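Local coordinates for protein glycerophosphoryl diester phosphodiesterase (Agrobacterium tumefaciens str. C58, PDB 3KS6) that belongs to the glycerophosphoryl diester phosphodiesterase family, has a TIM-barrel fold and carries a bound magnesium ion, at residues Leu13-Ser18 with Ala27-Glu32; Thr219-Leu222 with Val228-Thr231. One frame throughout, in Å; residues are numbered along the deposited sequence.

Overall arrangement
Both contacts belong to one TIM-barrel chain. Contact 1 is completed early in the chain, before contact 2 begins close to the C-terminal end. Their centres are about 15 Å apart. Their nearest atoms stay about 6 Å from each other, so they do not touch. Strand 4-8 pairs in parallel with both strand 33-40 and strand 228-231. The pairing with 228-231 closes the barrel, where its first and last strands meet. Helix 234-249 is shared: M29 of contact 1 and L222 and F229 of contact 2 all rest on it. Contact 1 is a surface contact between loop and helix end, whereas contact 2 is buried between helix 215-224 and the barrel wall.

Contact 1 of 2, residues Leu13-Ser18 with Ala27-Glu32; sequences LEFGDS and AAMALE
F15 and M29, a selenomethionine, make the main contact, and it is apolar. The two side chains meet head-on. The methyl carbon CE of M29 arrives at the edge of the F15 ring, near the ring plane. M29 CE lies 3.7 Å from F15 CE2 and 3.9 Å from F15 CZ. M29 runs out straight through CG and SE (chi2 -180°), which carries the methyl across to the ring. E14 CB lies over one face of the same ring, nearer its rim than its centre, 3.5 Å from the plane of F15. H21 also meets the F15 ring, with the planes at about 60°. M29 packs on I238 of helix 234-249 as well.

In the TIM-barrel fold, these residues lie on the first beta-alpha-beta crossover. Residues 13-15 end helix 12-15, and M29 sits in the loop between helix 20-27 and strand 33-40.

The polar side of the contact is slight. E14 OE1 approaches M29 CE only loosely, at 4.3 Å. That carboxylate oxygen is instead hydrogen-bonded to T235 OG1, on the same helix as I238.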
# COMPACT_ATOMS: atom_id res chain seq x y z
N LEU A 13 -0.38 -10.59 -8.72
CA LEU A 13 -0.18 -11.92 -9.23
C LEU A 13 -1.42 -12.47 -9.91
O LEU A 13 -1.36 -13.56 -10.44
CB LEU A 13 0.28 -12.85 -8.13
CG LEU A 13 1.74 -12.69 -7.67
CD1 LEU A 13 2.04 -13.70 -6.58
CD2 LEU A 13 2.68 -12.90 -8.85
N GLU A 14 -2.54 -11.73 -9.86
CA GLU A 14 -3.76 -12.10 -10.58
C GLU A 14 -3.91 -11.29 -11.88
O GLU A 14 -4.33 -11.82 -12.93
CB GLU A 14 -5.01 -11.88 -9.70
CG GLU A 14 -5.05 -12.78 -8.48
CD GLU A 14 -6.27 -12.61 -7.58
OE1 GLU A 14 -7.32 -12.14 -8.05
OE2 GLU A 14 -6.16 -13.00 -6.40
N PHE A 15 -3.57 -10.00 -11.83
CA PHE A 15 -3.88 -9.07 -12.92
C PHE A 15 -2.74 -8.22 -13.46
O PHE A 15 -2.99 -7.31 -14.29
CB PHE A 15 -4.96 -8.11 -12.45
CG PHE A 15 -6.12 -8.78 -11.81
CD1 PHE A 15 -6.99 -9.53 -12.57
CD2 PHE A 15 -6.36 -8.64 -10.46
CE1 PHE A 15 -8.06 -10.18 -11.97
CE2 PHE A 15 -7.45 -9.26 -9.87
CZ PHE A 15 -8.29 -10.03 -10.62
N GLY A 16 -1.53 -8.45 -12.97
CA GLY A 16 -0.41 -7.62 -13.33
C GLY A 16 -0.26 -6.52 -12.32
O GLY A 16 -1.15 -6.26 -11.51
N ASP A 17 0.87 -5.83 -12.40
CA ASP A 17 1.25 -4.84 -11.42
C ASP A 17 0.61 -3.47 -11.71
O ASP A 17 0.93 -2.82 -12.70
CB ASP A 17 2.77 -4.75 -11.41
CG ASP A 17 3.33 -3.90 -10.27
OD1 ASP A 17 2.77 -2.82 -9.94
OD2 ASP A 17 4.36 -4.32 -9.72
N SER A 18 -0.29 -3.04 -10.84
CA SER A 18 -0.89 -1.70 -10.92
C SER A 18 -1.61 -1.44 -12.24
O SER A 18 -1.49 -0.35 -12.85
CB SER A 18 0.18 -0.60 -10.66
OG SER A 18 0.87 -0.85 -9.46
N ALA A 27 -11.97 -3.25 -7.10
CA ALA A 27 -13.06 -2.36 -6.69
C ALA A 27 -14.37 -3.10 -6.48
O ALA A 27 -15.22 -2.65 -5.69
CB ALA A 27 -13.27 -1.25 -7.70
N ALA A 28 -14.52 -4.22 -7.17
CA ALA A 28 -15.73 -5.08 -7.09
C ALA A 28 -15.65 -6.26 -6.12
O ALA A 28 -16.63 -7.02 -5.96
CB ALA A 28 -16.04 -5.61 -8.51
N MSE A 29 -14.51 -6.44 -5.44
CA MSE A 29 -14.34 -7.58 -4.51
C MSE A 29 -14.77 -7.29 -3.10
O MSE A 29 -14.81 -6.14 -2.67
CB MSE A 29 -12.88 -8.04 -4.49
CG MSE A 29 -12.47 -8.68 -5.76
SE MSE A 29 -10.57 -9.23 -5.59
CE MSE A 29 -10.25 -9.05 -7.42
N ALA A 30 -15.07 -8.36 -2.36
CA ALA A 30 -15.49 -8.27 -0.99
C ALA A 30 -14.28 -8.21 -0.08
O ALA A 30 -14.05 -9.13 0.70
CB ALA A 30 -16.37 -9.48 -0.63
N LEU A 31 -13.51 -7.13 -0.22
CA LEU A 31 -12.34 -6.84 0.60
C LEU A 31 -12.44 -5.37 0.95
O LEU A 31 -13.33 -4.67 0.46
CB LEU A 31 -11.01 -7.25 -0.06
CG LEU A 31 -10.75 -6.85 -1.52
CD1 LEU A 31 -10.81 -5.34 -1.74
CD2 LEU A 31 -9.42 -7.47 -2.03
N GLU A 32 -11.51 -4.87 1.75
CA GLU A 32 -11.67 -3.57 2.37
C GLU A 32 -10.84 -2.46 1.81
O GLU A 32 -11.26 -1.33 1.88
CB GLU A 32 -11.37 -3.69 3.86
CG GLU A 32 -12.43 -4.51 4.61
CD GLU A 32 -12.31 -5.98 4.35
OE1 GLU A 32 -11.15 -6.43 4.39
OE2 GLU A 32 -13.34 -6.68 4.11

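Contact 2 of 2, residues Thr219-Leu222 with Val228-Thr231; sequences TKAL and VFTT
F229 reaches from strand 228-231 to A221 and L222 on helix 215-224. Its CB points toward the helix. With chi1 at 62°, CG is flanked by both the backbone N and the carbonyl carbon. From there the ring leads outward to the helix. CG is the first ring atom to meet it, 4.0 Å from A221 CB. CD2 comes closer, at 3.6 Å from A221 CB. The methyl approaches the ring obliquely. CE2 is the next atom along this side of the ring. It lies 4.0 Å from A221 CB and also 4.0 Å from L222 CD2. The L222 methyl comes at the ring edge, near the ring plane. The backbones are nearest at A221 and F229, whose CA atoms are 7.1 Å apart.

Helix 215-224 leads into strand 228-231 through a short connection. This is the last helix-to-strand step of the TIM barrel, and strand 228-231 pairs in parallel with strand 4-8. F229 also touches I5 of that strand and A237 of helix 234-249. L222 packs on R241 and H244 of the same helix. The side chain of F229 is about 13 Å from the magnesium ion.

All three touching residues are buried, and the groups that meet are hydrocarbon alone. The helix is therefore held to the strand here by van der Waals and hydrophobic packing, without polar pairing between the two segments.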
# COMPACT_ATOMS: atom_id res chain seq x y z
N THR A 219 -2.82 -17.45 5.69
CA THR A 219 -3.38 -18.16 6.86
C THR A 219 -2.66 -17.76 8.15
O THR A 219 -3.27 -17.63 9.21
CB THR A 219 -3.31 -19.70 6.63
OG1 THR A 219 -4.16 -20.06 5.54
CG2 THR A 219 -3.71 -20.43 7.90
N LYS A 220 -1.35 -17.49 8.07
CA LYS A 220 -0.62 -17.04 9.24
C LYS A 220 -1.18 -15.69 9.72
O LYS A 220 -1.41 -15.49 10.91
CB LYS A 220 0.86 -16.93 8.93
CG LYS A 220 1.69 -16.29 10.00
CD LYS A 220 3.14 -16.22 9.51
CE LYS A 220 4.01 -15.53 10.51
NZ LYS A 220 5.43 -15.51 10.02
N ALA A 221 -1.38 -14.78 8.78
CA ALA A 221 -1.95 -13.45 9.05
C ALA A 221 -3.34 -13.56 9.73
O ALA A 221 -3.63 -12.90 10.75
CB ALA A 221 -2.03 -12.62 7.71
N LEU A 222 -4.19 -14.43 9.17
CA LEU A 222 -5.53 -14.68 9.73
C LEU A 222 -5.46 -15.33 11.11
O LEU A 222 -6.17 -14.90 12.01
CB LEU A 222 -6.39 -15.49 8.76
CG LEU A 222 -6.72 -14.86 7.39
CD1 LEU A 222 -7.26 -15.92 6.38
CD2 LEU A 222 -7.72 -13.66 7.55
N VAL A 228 -4.57 -5.90 9.44
CA VAL A 228 -4.72 -5.84 8.00
C VAL A 228 -3.48 -6.47 7.41
O VAL A 228 -2.42 -6.49 8.09
CB VAL A 228 -4.81 -4.38 7.53
CG1 VAL A 228 -3.55 -3.57 7.95
CG2 VAL A 228 -5.04 -4.28 5.98
N PHE A 229 -3.62 -7.00 6.20
CA PHE A 229 -2.47 -7.42 5.39
C PHE A 229 -2.68 -7.08 3.95
O PHE A 229 -3.82 -7.07 3.47
CB PHE A 229 -2.12 -8.90 5.55
CG PHE A 229 -3.21 -9.86 5.10
CD1 PHE A 229 -3.21 -10.33 3.82
CD2 PHE A 229 -4.18 -10.33 5.99
CE1 PHE A 229 -4.24 -11.21 3.35
CE2 PHE A 229 -5.17 -11.24 5.57
CZ PHE A 229 -5.20 -11.68 4.25
N THR A 230 -1.60 -6.72 3.25
CA THR A 230 -1.63 -6.58 1.80
C THR A 230 -1.27 -7.92 1.15
O THR A 230 -0.49 -8.72 1.68
CB THR A 230 -0.71 -5.52 1.27
OG1 THR A 230 0.64 -5.84 1.65
CG2 THR A 230 -1.17 -4.10 1.79
N THR A 231 -1.89 -8.19 0.00
CA THR A 231 -1.70 -9.45 -0.74
C THR A 231 -1.78 -9.27 -2.23
O THR A 231 -2.63 -8.55 -2.76
CB THR A 231 -2.74 -10.55 -0.31
OG1 THR A 231 -2.52 -11.80 -1.02
CG2 THR A 231 -4.18 -10.07 -0.53